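PDB 6EI3: proton-dependent oligopeptide transporter family protein from Xanthomonas campestris, which probably couples the inward movement of protons to the uptake of small peptides across the membrane, as a member of the POT family. Local coordinates for residues A[26-31]-A[101-106]; A[33-38]-A[44-49]; A[349-354]-A[359-364]; A[371-376]-A[406-411]. One frame throughout, in Å; residues are numbered along the deposited sequence.

Interaction 1: residues A[26-31]-A[101-106]; sequences VQFLIT and SGFFVG. With 78M ((2S)-2,3-dihydroxypropyl(7Z)-pentadec-7-enoate), chain R; 78M ((2S)-2,3-dihydroxypropyl(7Z)-pentadec-7-enoate), chain G.
Phe28 and Phe103 reach for each other from opposite directions and meet ring to ring between two helices whose backbones stay well apart, the nearest CA atoms, of Leu29 and Phe103, being 10.7 Å from each other. Both side chains swing CG away from their own backbone N (chi1 160° for Phe28 and -167° for Phe103), which sends each ring toward the other helix. The aromatic contact is oblique: the centroids are 5.2 Å apart, the planes are inclined by 37°, and Phe28 CE2 comes to 3.6 Å from Phe103 CZ. Phe172 packs edge-to-face with both rings, so the pair belongs to a three-ring cluster.

The aliphatic part is slighter, with Leu29 CD2 resting 4.4 Å from Phe103 CE1. In this helical transporter of the Major Facilitator Superfamily the contact joins the short helix 25-30 to helix 100-117 by buried apolar groups alone.

The lipid contacts belong to Phe104, one residue further on. One face of its ring receives the ester carbonyl oxygen O1 of the monoacylglycerol of chain G, which lies 3.0 Å from Phe104 CE2. A second lipid, that of chain R, ends its acyl chain against the same residue, its C14 being 3.7 Å from Phe104 CB and its terminal C15 near the plane of the ring, at the edge.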
# COMPACT_ATOMS: atom_id res chain seq x y z
N VAL A 26 -10.27 10.89 -7.52
CA VAL A 26 -9.66 12.17 -7.88
C VAL A 26 -10.40 12.86 -9.05
O VAL A 26 -10.69 14.06 -8.97
CB VAL A 26 -8.14 12.02 -8.11
CG1 VAL A 26 -7.53 13.28 -8.70
CG2 VAL A 26 -7.45 11.71 -6.79
N GLN A 27 -10.75 12.11 -10.13
CA GLN A 27 -11.47 12.69 -11.26
C GLN A 27 -12.84 13.19 -10.81
O GLN A 27 -13.28 14.24 -11.25
CB GLN A 27 -11.59 11.68 -12.42
CG GLN A 27 -12.20 12.32 -13.69
CD GLN A 27 -11.56 11.89 -14.98
OE1 GLN A 27 -10.92 10.84 -15.08
NE2 GLN A 27 -11.74 12.69 -16.02
N PHE A 28 -13.52 12.45 -9.90
CA PHE A 28 -14.78 12.94 -9.37
C PHE A 28 -14.50 14.21 -8.53
O PHE A 28 -15.20 15.21 -8.69
CB PHE A 28 -15.48 11.88 -8.47
CG PHE A 28 -16.49 12.51 -7.53
CD1 PHE A 28 -17.67 13.06 -8.03
CD2 PHE A 28 -16.24 12.61 -6.17
CE1 PHE A 28 -18.58 13.70 -7.17
CE2 PHE A 28 -17.15 13.25 -5.31
CZ PHE A 28 -18.32 13.77 -5.82
N LEU A 29 -13.51 14.16 -7.61
CA LEU A 29 -13.27 15.29 -6.70
C LEU A 29 -12.92 16.61 -7.37
O LEU A 29 -13.42 17.65 -6.95
CB LEU A 29 -12.19 14.95 -5.65
CG LEU A 29 -12.61 13.99 -4.50
CD1 LEU A 29 -11.40 13.54 -3.72
CD2 LEU A 29 -13.65 14.64 -3.57
N ILE A 30 -12.07 16.59 -8.39
CA ILE A 30 -11.53 17.80 -9.03
C ILE A 30 -12.61 18.70 -9.66
O ILE A 30 -12.41 19.90 -9.70
CB ILE A 30 -10.36 17.46 -9.99
CG1 ILE A 30 -9.41 18.66 -10.18
CG2 ILE A 30 -10.81 16.85 -11.33
CD1 ILE A 30 -8.60 19.03 -8.93
N THR A 31 -13.78 18.16 -10.07
CA THR A 31 -14.86 18.99 -10.63
C THR A 31 -16.05 19.08 -9.68
O THR A 31 -17.11 19.59 -10.06
CB THR A 31 -15.29 18.48 -12.03
OG1 THR A 31 -15.67 17.10 -11.94
CG2 THR A 31 -14.21 18.69 -13.09
N SER A 101 -18.88 16.83 4.59
CA SER A 101 -18.85 16.09 5.85
C SER A 101 -19.26 14.61 5.69
O SER A 101 -18.52 13.72 6.11
CB SER A 101 -19.74 16.77 6.88
OG SER A 101 -19.46 16.25 8.17
N GLY A 102 -20.40 14.37 5.05
CA GLY A 102 -20.91 13.02 4.86
C GLY A 102 -20.09 12.15 3.92
O GLY A 102 -19.94 10.95 4.16
N PHE A 103 -19.58 12.76 2.82
CA PHE A 103 -18.77 12.06 1.83
C PHE A 103 -17.42 11.69 2.45
O PHE A 103 -16.92 10.60 2.18
CB PHE A 103 -18.59 12.90 0.55
CG PHE A 103 -18.03 12.14 -0.63
CD1 PHE A 103 -16.66 12.06 -0.84
CD2 PHE A 103 -18.88 11.54 -1.55
CE1 PHE A 103 -16.14 11.36 -1.93
CE2 PHE A 103 -18.36 10.84 -2.64
CZ PHE A 103 -16.99 10.73 -2.81
N PHE A 104 -16.86 12.56 3.31
CA PHE A 104 -15.58 12.23 3.95
C PHE A 104 -15.74 11.18 5.05
O PHE A 104 -14.85 10.35 5.21
CB PHE A 104 -14.81 13.48 4.44
CG PHE A 104 -14.34 14.42 3.35
CD1 PHE A 104 -14.42 14.07 2.00
CD2 PHE A 104 -13.80 15.67 3.67
CE1 PHE A 104 -14.01 14.96 1.00
CE2 PHE A 104 -13.36 16.54 2.67
CZ PHE A 104 -13.48 16.19 1.34
N VAL A 105 -16.90 11.17 5.75
CA VAL A 105 -17.22 10.14 6.74
C VAL A 105 -17.29 8.79 5.98
O VAL A 105 -16.69 7.82 6.42
CB VAL A 105 -18.52 10.45 7.54
CG1 VAL A 105 -19.06 9.20 8.25
CG2 VAL A 105 -18.30 11.59 8.54
N GLY A 106 -17.95 8.80 4.82
CA GLY A 106 -18.05 7.66 3.91
C GLY A 106 -16.68 7.11 3.53
O GLY A 106 -16.43 5.93 3.73
O21 78M R . -5.09 0.89 16.21
C20 78M R . -6.17 1.44 16.96
C18 78M R . -6.99 2.39 16.11
O19 78M R . -6.29 3.62 15.94
C17 78M R . -8.37 2.62 16.68
O2 78M R . -9.04 3.40 15.65
C1 78M R . -10.30 3.77 15.85
O1 78M R . -11.05 3.27 16.65
C2 78M R . -10.65 4.94 14.98
C3 78M R . -11.62 4.62 13.85
C4 78M R . -12.70 5.68 13.73
C5 78M R . -13.39 5.73 12.39
C6 78M R . -12.63 6.52 11.32
C7 78M R . -13.56 6.84 10.19
C8 78M R . -13.83 8.03 9.66
C9 78M R . -13.23 9.37 9.95
C10 78M R . -13.44 10.28 8.74
C11 78M R . -13.29 11.76 9.02
C12 78M R . -14.18 12.62 8.13
C13 78M R . -14.10 14.11 8.43
C15 78M R . -15.05 16.39 7.91
C14 78M R . -15.26 14.90 7.85
O21 78M G . -6.85 20.07 3.58
C20 78M G . -8.05 19.75 4.28
C18 78M G . -8.61 18.43 3.80
O19 78M G . -9.20 18.58 2.51
C17 78M G . -9.62 17.83 4.76
O2 78M G . -9.25 16.44 4.96
C1 78M G . -9.82 15.51 4.19
O1 78M G . -10.51 15.75 3.24
C2 78M G . -9.44 14.13 4.63
C3 78M G . -10.52 13.08 4.41
C4 78M G . -9.92 11.72 4.12
C5 78M G . -10.85 10.55 4.34
C6 78M G . -10.12 9.22 4.52
C7 78M G . -9.63 9.00 5.92
C8 78M G . -8.99 7.93 6.37
C9 78M G . -8.53 7.71 7.77
C10 78M G . -7.05 7.99 7.98
C11 78M G . -6.47 7.36 9.24
C12 78M G . -4.99 7.64 9.40
C13 78M G . -4.28 6.80 10.44
C15 78M G . -2.06 6.33 11.55
C14 78M G . -2.78 6.99 10.40

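Interaction 2: residues A[33-38]-A[44-49]; sequences LLLQEV and DAEAKH. With 78M ((2S)-2,3-dihydroxypropyl(7Z)-pentadec-7-enoate), chain G.
The carboxylate of Glu46 is gripped by two consecutive backbone N-H groups of the loop, and this is the tight part of the contact. Gln36 N donates to Glu46 OE2 over 2.9 Å, nearly straight at 169°, meeting the syn lone pair of OE2. Glu37 N donates to Glu46 OE1, also over 2.9 Å, from the syn side but 22° out of the carboxylate plane. Full extension of the glutamate, with CG anti to the backbone N (chi1 -169°), carries the group from helix 40-60 to the loop. Leu35 packs its CB 3.2 Å from Glu46 OE1 and its CD2 against CG and CD. The glutamate thus pins the connection between helix 25-30 and helix 40-60 to the first turns of the latter, in the all-helical fold of a POT transporter.

On the side facing solvent and lipid, a water bridges Leu34 O and Glu46 OE2, donating to both. The lipid approaches are looser: O19 of the monoacylglycerol of chain G stands 3.5 Å from Glu46 OE2, and Gln36 lies on the surface with its OE1 3.7 Å from C20.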
# COMPACT_ATOMS: atom_id res chain seq x y z
N LEU A 33 -18.03 20.04 -5.80
CA LEU A 33 -18.21 21.14 -4.85
C LEU A 33 -17.69 20.74 -3.46
O LEU A 33 -17.83 21.50 -2.50
CB LEU A 33 -19.70 21.53 -4.78
CG LEU A 33 -20.35 22.03 -6.09
CD1 LEU A 33 -21.78 22.48 -5.85
CD2 LEU A 33 -19.54 23.16 -6.73
N LEU A 34 -17.02 19.57 -3.37
CA LEU A 34 -16.50 19.04 -2.11
C LEU A 34 -15.11 19.58 -1.73
O LEU A 34 -14.71 19.42 -0.58
CB LEU A 34 -16.52 17.49 -2.08
CG LEU A 34 -17.89 16.81 -2.36
CD1 LEU A 34 -17.80 15.29 -2.17
CD2 LEU A 34 -19.00 17.36 -1.47
N LEU A 35 -14.40 20.24 -2.68
CA LEU A 35 -13.07 20.81 -2.41
C LEU A 35 -13.25 22.25 -1.94
O LEU A 35 -14.05 22.98 -2.51
CB LEU A 35 -12.12 20.73 -3.63
CG LEU A 35 -11.85 19.33 -4.22
CD1 LEU A 35 -10.87 19.40 -5.37
CD2 LEU A 35 -11.28 18.36 -3.17
N GLN A 36 -12.54 22.64 -0.88
CA GLN A 36 -12.69 24.01 -0.38
C GLN A 36 -11.74 25.00 -1.05
O GLN A 36 -11.99 26.19 -1.01
CB GLN A 36 -12.60 24.06 1.16
CG GLN A 36 -11.27 23.66 1.77
CD GLN A 36 -11.38 23.15 3.20
OE1 GLN A 36 -10.44 22.56 3.73
NE2 GLN A 36 -12.54 23.33 3.84
N GLU A 37 -10.67 24.51 -1.71
CA GLU A 37 -9.74 25.39 -2.42
C GLU A 37 -10.38 25.95 -3.70
O GLU A 37 -11.27 25.32 -4.27
CB GLU A 37 -8.43 24.63 -2.78
CG GLU A 37 -7.59 24.21 -1.58
CD GLU A 37 -7.03 25.33 -0.73
OE1 GLU A 37 -6.82 26.45 -1.24
OE2 GLU A 37 -6.79 25.07 0.47
N VAL A 38 -9.90 27.11 -4.17
CA VAL A 38 -10.45 27.72 -5.39
C VAL A 38 -9.44 27.73 -6.56
O VAL A 38 -9.87 27.62 -7.71
CB VAL A 38 -11.10 29.11 -5.17
CG1 VAL A 38 -12.33 29.00 -4.26
CG2 VAL A 38 -10.11 30.14 -4.63
N ASP A 44 -5.70 20.71 -6.97
CA ASP A 44 -4.97 19.47 -7.31
C ASP A 44 -4.37 18.89 -6.04
O ASP A 44 -4.45 17.69 -5.82
CB ASP A 44 -3.82 19.75 -8.31
CG ASP A 44 -4.24 20.02 -9.73
OD1 ASP A 44 -5.41 19.75 -10.06
OD2 ASP A 44 -3.40 20.51 -10.52
N ALA A 45 -3.73 19.76 -5.21
CA ALA A 45 -3.12 19.34 -3.94
C ALA A 45 -4.19 18.80 -2.98
O ALA A 45 -3.97 17.76 -2.36
CB ALA A 45 -2.39 20.51 -3.31
N GLU A 46 -5.34 19.49 -2.88
CA GLU A 46 -6.44 19.06 -2.03
C GLU A 46 -7.00 17.70 -2.45
O GLU A 46 -7.22 16.86 -1.58
CB GLU A 46 -7.54 20.12 -1.98
CG GLU A 46 -8.58 19.85 -0.90
CD GLU A 46 -9.72 20.85 -0.85
OE1 GLU A 46 -9.76 21.77 -1.71
OE2 GLU A 46 -10.57 20.73 0.06
N ALA A 47 -7.19 17.46 -3.77
CA ALA A 47 -7.69 16.17 -4.25
C ALA A 47 -6.68 15.07 -3.94
O ALA A 47 -7.10 14.02 -3.47
CB ALA A 47 -8.00 16.21 -5.74
N LYS A 48 -5.36 15.34 -4.10
CA LYS A 48 -4.29 14.37 -3.78
C LYS A 48 -4.31 14.08 -2.27
O LYS A 48 -4.15 12.93 -1.87
CB LYS A 48 -2.91 14.92 -4.15
CG LYS A 48 -2.63 15.00 -5.63
CD LYS A 48 -1.25 15.62 -5.83
CE LYS A 48 -1.06 16.07 -7.24
NZ LYS A 48 0.31 16.62 -7.43
N HIS A 49 -4.51 15.13 -1.46
CA HIS A 49 -4.52 15.02 -0.00
C HIS A 49 -5.56 14.04 0.45
O HIS A 49 -5.24 13.17 1.24
CB HIS A 49 -4.73 16.39 0.67
CG HIS A 49 -4.19 16.41 2.06
ND1 HIS A 49 -2.84 16.67 2.32
CD2 HIS A 49 -4.80 16.10 3.23
CE1 HIS A 49 -2.70 16.55 3.63
NE2 HIS A 49 -3.85 16.19 4.21
O21 78M G . -6.85 20.07 3.58
C20 78M G . -8.05 19.75 4.28
C18 78M G . -8.61 18.43 3.80
O19 78M G . -9.20 18.58 2.51
C17 78M G . -9.62 17.83 4.76
O2 78M G . -9.25 16.44 4.96
C1 78M G . -9.82 15.51 4.19
O1 78M G . -10.51 15.75 3.24
C2 78M G . -9.44 14.13 4.63
C3 78M G . -10.52 13.08 4.41
C4 78M G . -9.92 11.72 4.12
C5 78M G . -10.85 10.55 4.34
C6 78M G . -10.12 9.22 4.52
C7 78M G . -9.63 9.00 5.92
C8 78M G . -8.99 7.93 6.37
C9 78M G . -8.53 7.71 7.77
C10 78M G . -7.05 7.99 7.98
C11 78M G . -6.47 7.36 9.24
C12 78M G . -4.99 7.64 9.40
C13 78M G . -4.28 6.80 10.44
C15 78M G . -2.06 6.33 11.55
C14 78M G . -2.78 6.99 10.40
O HOH W 1 -12.56 19.32 1.00

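Interaction 3: residues A[349-354]-A[359-364]; sequences VLYPLL and WEPTSL. With 78M ((2S)-2,3-dihydroxypropyl(7Z)-pentadec-7-enoate), chain J.
Leu354 bulges from the end of helix 334-357 into the bend made by Trp359 and Pro361. A chi1 of -165° takes CG of Trp359 away from its backbone N and lays the indole beside Leu354, the two side chains pointing the same way, with Leu354 CG 3.8 Å from Trp359 CE3 at the benzo part; Leu354 CD2 also reaches the other wall, 4.1 Å from Pro361 CB. The proline is in turn a bump: its CG sits 3.8 Å from Tyr351 CB, and its CB lies 3.8 Å from Tyr351 CD1, so the pyrrolidine wedges between Tyr351 and Leu354, one helical turn apart. Pro361 is the centre of an inverse gamma turn, part of the short connection between helices 334-357 and 363-389, and Thr362 then N-caps the second helix. A weak hydrogen bond from Trp359 N to Leu354 O, 3.0 Å long and bent to 126°, spans the start of the turn.

Beyond Leu354, Trp359 CZ2 is 3.9 Å from C7 of the monoacylglycerol of chain J. Arg365 makes a cation-pi contact with Trp359, as Arg366 does with Tyr351.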
# COMPACT_ATOMS: atom_id res chain seq x y z
N VAL A 349 10.98 -15.16 -19.54
CA VAL A 349 11.92 -14.63 -20.54
C VAL A 349 13.11 -13.87 -19.92
O VAL A 349 14.24 -14.30 -20.13
CB VAL A 349 11.20 -13.76 -21.63
CG1 VAL A 349 12.18 -13.29 -22.71
CG2 VAL A 349 10.02 -14.50 -22.26
N LEU A 350 12.86 -12.75 -19.20
CA LEU A 350 13.90 -11.88 -18.65
C LEU A 350 14.81 -12.52 -17.59
O LEU A 350 16.02 -12.41 -17.73
CB LEU A 350 13.32 -10.56 -18.13
CG LEU A 350 14.33 -9.47 -17.71
CD1 LEU A 350 15.26 -9.08 -18.86
CD2 LEU A 350 13.62 -8.26 -17.17
N TYR A 351 14.25 -13.11 -16.51
CA TYR A 351 15.06 -13.74 -15.45
C TYR A 351 15.85 -14.92 -16.01
O TYR A 351 17.08 -14.87 -15.90
CB TYR A 351 14.27 -14.09 -14.17
CG TYR A 351 13.51 -12.93 -13.55
CD1 TYR A 351 13.97 -11.61 -13.68
CD2 TYR A 351 12.36 -13.14 -12.80
CE1 TYR A 351 13.27 -10.54 -13.14
CE2 TYR A 351 11.66 -12.08 -12.23
CZ TYR A 351 12.12 -10.78 -12.39
OH TYR A 351 11.43 -9.73 -11.84
N PRO A 352 15.22 -15.90 -16.74
CA PRO A 352 16.02 -16.98 -17.34
C PRO A 352 17.12 -16.50 -18.27
O PRO A 352 18.21 -17.04 -18.20
CB PRO A 352 14.97 -17.83 -18.06
CG PRO A 352 13.74 -17.62 -17.26
CD PRO A 352 13.78 -16.14 -16.98
N LEU A 353 16.88 -15.42 -19.06
CA LEU A 353 17.89 -14.82 -19.95
C LEU A 353 19.08 -14.36 -19.12
O LEU A 353 20.18 -14.88 -19.30
CB LEU A 353 17.31 -13.63 -20.75
CG LEU A 353 18.29 -12.83 -21.64
CD1 LEU A 353 18.84 -13.68 -22.82
CD2 LEU A 353 17.62 -11.57 -22.18
N LEU A 354 18.83 -13.44 -18.16
CA LEU A 354 19.78 -12.83 -17.22
C LEU A 354 20.64 -13.89 -16.51
O LEU A 354 21.85 -13.70 -16.42
CB LEU A 354 19.01 -11.96 -16.20
CG LEU A 354 18.97 -10.42 -16.40
CD1 LEU A 354 18.88 -10.02 -17.87
CD2 LEU A 354 17.83 -9.79 -15.61
N TRP A 359 24.35 -12.59 -15.12
CA TRP A 359 23.90 -11.60 -14.13
C TRP A 359 22.70 -12.18 -13.41
O TRP A 359 21.58 -12.17 -13.94
CB TRP A 359 23.58 -10.24 -14.80
CG TRP A 359 23.46 -9.08 -13.85
CD1 TRP A 359 24.47 -8.29 -13.39
CD2 TRP A 359 22.24 -8.50 -13.35
NE1 TRP A 359 23.96 -7.27 -12.60
CE2 TRP A 359 22.59 -7.38 -12.57
CE3 TRP A 359 20.88 -8.83 -13.49
CZ2 TRP A 359 21.64 -6.59 -11.91
CZ3 TRP A 359 19.93 -8.04 -12.85
CH2 TRP A 359 20.31 -6.95 -12.05
N GLU A 360 22.94 -12.76 -12.22
CA GLU A 360 21.88 -13.40 -11.43
C GLU A 360 20.83 -12.37 -10.99
O GLU A 360 21.19 -11.42 -10.30
CB GLU A 360 22.46 -14.15 -10.21
CG GLU A 360 21.46 -15.08 -9.52
CD GLU A 360 21.00 -16.30 -10.30
OE1 GLU A 360 21.79 -16.83 -11.12
OE2 GLU A 360 19.85 -16.75 -10.07
N PRO A 361 19.54 -12.53 -11.38
CA PRO A 361 18.53 -11.56 -10.95
C PRO A 361 18.04 -11.88 -9.54
O PRO A 361 16.91 -12.37 -9.37
CB PRO A 361 17.44 -11.68 -12.03
CG PRO A 361 17.57 -13.09 -12.55
CD PRO A 361 18.95 -13.61 -12.20
N THR A 362 18.90 -11.62 -8.53
CA THR A 362 18.61 -11.88 -7.11
C THR A 362 17.47 -11.00 -6.64
O THR A 362 17.18 -9.98 -7.27
CB THR A 362 19.85 -11.64 -6.21
OG1 THR A 362 20.15 -10.25 -6.20
CG2 THR A 362 21.08 -12.50 -6.59
N SER A 363 16.82 -11.39 -5.55
CA SER A 363 15.69 -10.64 -5.02
C SER A 363 16.07 -9.16 -4.68
O SER A 363 15.33 -8.25 -5.02
CB SER A 363 15.05 -11.38 -3.85
OG SER A 363 15.96 -11.44 -2.77
N LEU A 364 17.27 -8.93 -4.14
CA LEU A 364 17.72 -7.58 -3.80
C LEU A 364 18.11 -6.75 -5.03
O LEU A 364 17.90 -5.53 -5.03
CB LEU A 364 18.84 -7.61 -2.74
CG LEU A 364 18.38 -7.98 -1.31
CD1 LEU A 364 19.56 -8.12 -0.39
CD2 LEU A 364 17.33 -6.98 -0.75
O21 78M J . 26.53 -9.97 -3.68
C20 78M J . 25.47 -9.20 -3.13
C18 78M J . 25.24 -7.94 -3.94
O19 78M J . 26.46 -7.19 -4.02
C17 78M J . 24.13 -7.09 -3.38
O2 78M J . 24.00 -5.94 -4.25
C1 78M J . 22.77 -5.55 -4.60
O1 78M J . 21.77 -6.15 -4.31
C2 78M J . 22.80 -4.27 -5.38
C3 78M J . 21.82 -4.25 -6.54
C4 78M J . 22.17 -3.26 -7.63
C5 78M J . 21.39 -3.50 -8.91
C6 78M J . 21.56 -2.42 -9.97
C7 78M J . 20.91 -2.82 -11.27
C8 78M J . 20.47 -2.04 -12.25
C9 78M J . 20.50 -0.53 -12.32
C10 78M J . 19.14 0.11 -12.06
C11 78M J . 18.17 0.13 -13.24
C12 78M J . 18.39 1.24 -14.28
C13 78M J . 18.19 2.66 -13.76
C15 78M J . 18.76 5.10 -14.04
C14 78M J . 18.64 3.75 -14.71

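Interaction 4: residues A[371-376]-A[406-411]; sequences IAFSGV and LTFGEV. With 78M ((2S)-2,3-dihydroxypropyl(7Z)-pentadec-7-enoate), chain J; 78M ((2S)-2,3-dihydroxypropyl(7Z)-pentadec-7-enoate), chain F.
Chi1 of -173° swings the Phe408 ring out from helix 400-424 toward helix 363-389, where Phe373, its CB pointing toward the other helix, turns a ring face to it. The result is a T-shaped pair in which the edge of Phe408 enters the face of Phe373: planes at 86°, centroids 4.9 Å apart, and Phe408 CD2 3.7 Å above the centre of the Phe373 ring. Phe408 CE2 completes that edge, 3.7 Å from Phe373 CE2.

Next to the rings, the missing side chain of Gly409 allows a close approach at Phe373: its CA is 4.0 Å from Phe373 CB and 5.0 Å from Phe373 CA. The CA atoms of Ser374 and Leu406 come closer still, and there Leu406 CD1 packs 3.8 Å from Ser374 CB. The serine hydroxyl turns back into its own helix and donates to Ile371 O, which also accepts from Gly375 N, so this buried polar group is satisfied locally.

Lipid lines the outer side of Phe373. Its CE1 is 3.8 Å from C15, the chain end of the monoacylglycerol of chain F, and its CE2 approaches C11 of the one of chain J, whose tail continues along Ala372.

Segments 371-376 and 406-411 run almost antiparallel, at 169°, with axes 7.5 Å apart: close antiparallel helix packing with a glycine at the interface, in the bundle of a Major Facilitator Superfamily transporter.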
# COMPACT_ATOMS: atom_id res chain seq x y z
N ILE A 371 13.01 0.09 -7.87
CA ILE A 371 12.87 1.46 -7.35
C ILE A 371 13.39 2.43 -8.42
O ILE A 371 12.74 3.44 -8.69
CB ILE A 371 13.60 1.64 -6.00
CG1 ILE A 371 13.09 0.62 -4.95
CG2 ILE A 371 13.48 3.09 -5.48
CD1 ILE A 371 14.01 0.51 -3.70
N ALA A 372 14.52 2.09 -9.05
CA ALA A 372 15.16 2.87 -10.10
C ALA A 372 14.21 3.06 -11.32
O ALA A 372 14.05 4.19 -11.78
CB ALA A 372 16.46 2.21 -10.52
N PHE A 373 13.55 1.97 -11.78
CA PHE A 373 12.60 2.04 -12.90
C PHE A 373 11.38 2.90 -12.60
O PHE A 373 10.89 3.58 -13.51
CB PHE A 373 12.19 0.66 -13.41
CG PHE A 373 13.12 0.16 -14.50
CD1 PHE A 373 12.99 0.61 -15.81
CD2 PHE A 373 14.14 -0.74 -14.21
CE1 PHE A 373 13.86 0.16 -16.81
CE2 PHE A 373 14.99 -1.21 -15.21
CZ PHE A 373 14.85 -0.75 -16.50
N SER A 374 10.93 2.95 -11.33
CA SER A 374 9.81 3.81 -10.94
C SER A 374 10.29 5.29 -11.07
O SER A 374 9.53 6.14 -11.51
CB SER A 374 9.30 3.48 -9.53
OG SER A 374 10.06 4.08 -8.49
N GLY A 375 11.57 5.54 -10.81
CA GLY A 375 12.20 6.85 -11.00
C GLY A 375 12.22 7.23 -12.47
O GLY A 375 11.85 8.35 -12.82
N VAL A 376 12.57 6.28 -13.35
CA VAL A 376 12.60 6.46 -14.81
C VAL A 376 11.19 6.78 -15.33
O VAL A 376 11.04 7.66 -16.18
CB VAL A 376 13.27 5.25 -15.54
CG1 VAL A 376 13.31 5.44 -17.06
CG2 VAL A 376 14.68 5.00 -15.00
N LEU A 406 6.70 2.16 -14.85
CA LEU A 406 6.27 2.02 -13.45
C LEU A 406 5.82 0.60 -13.08
O LEU A 406 6.14 0.13 -11.99
CB LEU A 406 5.19 3.06 -13.09
CG LEU A 406 4.61 3.00 -11.66
CD1 LEU A 406 5.66 3.37 -10.59
CD2 LEU A 406 3.38 3.87 -11.55
N THR A 407 5.05 -0.06 -13.98
CA THR A 407 4.55 -1.42 -13.76
C THR A 407 5.70 -2.41 -13.80
O THR A 407 5.69 -3.39 -13.04
CB THR A 407 3.39 -1.76 -14.69
OG1 THR A 407 2.42 -0.72 -14.55
CG2 THR A 407 2.74 -3.10 -14.32
N PHE A 408 6.72 -2.14 -14.67
CA PHE A 408 7.94 -2.94 -14.71
C PHE A 408 8.63 -2.83 -13.34
O PHE A 408 8.97 -3.85 -12.74
CB PHE A 408 8.89 -2.51 -15.86
CG PHE A 408 10.09 -3.41 -16.05
CD1 PHE A 408 9.93 -4.76 -16.34
CD2 PHE A 408 11.38 -2.89 -16.03
CE1 PHE A 408 11.04 -5.59 -16.55
CE2 PHE A 408 12.49 -3.72 -16.23
CZ PHE A 408 12.31 -5.06 -16.49
N GLY A 409 8.72 -1.60 -12.81
CA GLY A 409 9.28 -1.37 -11.49
C GLY A 409 8.52 -2.11 -10.41
O GLY A 409 9.12 -2.79 -9.58
N GLU A 410 7.17 -2.04 -10.45
CA GLU A 410 6.28 -2.72 -9.51
C GLU A 410 6.53 -4.23 -9.46
O GLU A 410 6.71 -4.76 -8.37
CB GLU A 410 4.81 -2.45 -9.87
CG GLU A 410 3.84 -3.21 -8.98
CD GLU A 410 2.39 -3.28 -9.43
OE1 GLU A 410 2.08 -2.82 -10.55
OE2 GLU A 410 1.56 -3.77 -8.63
N VAL A 411 6.56 -4.89 -10.63
CA VAL A 411 6.82 -6.33 -10.75
C VAL A 411 8.21 -6.69 -10.16
O VAL A 411 8.35 -7.72 -9.50
CB VAL A 411 6.65 -6.81 -12.23
CG1 VAL A 411 7.26 -8.17 -12.46
CG2 VAL A 411 5.17 -6.80 -12.64
O21 78M J . 26.53 -9.97 -3.68
C20 78M J . 25.47 -9.20 -3.13
C18 78M J . 25.24 -7.94 -3.94
O19 78M J . 26.46 -7.19 -4.02
C17 78M J . 24.13 -7.09 -3.38
O2 78M J . 24.00 -5.94 -4.25
C1 78M J . 22.77 -5.55 -4.60
O1 78M J . 21.77 -6.15 -4.31
C2 78M J . 22.80 -4.27 -5.38
C3 78M J . 21.82 -4.25 -6.54
C4 78M J . 22.17 -3.26 -7.63
C5 78M J . 21.39 -3.50 -8.91
C6 78M J . 21.56 -2.42 -9.97
C7 78M J . 20.91 -2.82 -11.27
C8 78M J . 20.47 -2.04 -12.25
C9 78M J . 20.50 -0.53 -12.32
C10 78M J . 19.14 0.11 -12.06
C11 78M J . 18.17 0.13 -13.24
C12 78M J . 18.39 1.24 -14.28
C13 78M J . 18.19 2.66 -13.76
C15 78M J . 18.76 5.10 -14.04
C14 78M J . 18.64 3.75 -14.71
O21 78M F . 6.04 16.56 -28.65
C20 78M F . 6.72 16.36 -27.42
C18 78M F . 7.80 15.32 -27.57
O19 78M F . 7.24 14.06 -27.91
C17 78M F . 8.71 15.22 -26.36
O2 78M F . 8.06 14.47 -25.31
C1 78M F . 8.44 13.20 -25.11
O1 78M F . 9.06 12.55 -25.92
C2 78M F . 8.02 12.69 -23.76
C3 78M F . 8.36 11.23 -23.52
C4 78M F . 9.28 11.00 -22.32
C5 78M F . 10.75 10.82 -22.65
C6 78M F . 11.65 10.77 -21.42
C7 78M F . 12.37 9.48 -21.24
C8 78M F . 11.94 8.41 -20.60
C9 78M F . 12.66 7.11 -20.42
C10 78M F . 12.85 6.32 -21.73
C11 78M F . 13.99 5.31 -21.69
C12 78M F . 13.62 3.95 -21.12
C13 78M F . 14.83 3.08 -20.81
C15 78M F . 15.69 0.84 -20.02
C14 78M F . 14.47 1.68 -20.34

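How the interactions relate
Two neighbourhoods emerge. Interactions 1 and 2 touch and share the monoacylglycerol of chain G: Leu34 CD1 packs 3.5 Å from Phe103 CG, and the loop contact is nested within the chain closed by 26-31 with 101-106. Interactions 3 and 4 share helix 363-389 and the lipid of chain J, and meet where Leu350 CD2 lies 3.5 Å from Phe408 CZ. Interactions 1 and 3 lie on opposite sides of the chain's centre. Interactions 1 and 4 are buried and join helices by aromatic rings, oblique in one and T-shaped in the other. Interaction 2, also largely buried, relies on a carboxylate and backbone N-H groups, whereas the partly buried interaction 3 packs leucine, proline and tryptophan, with one weak backbone bond.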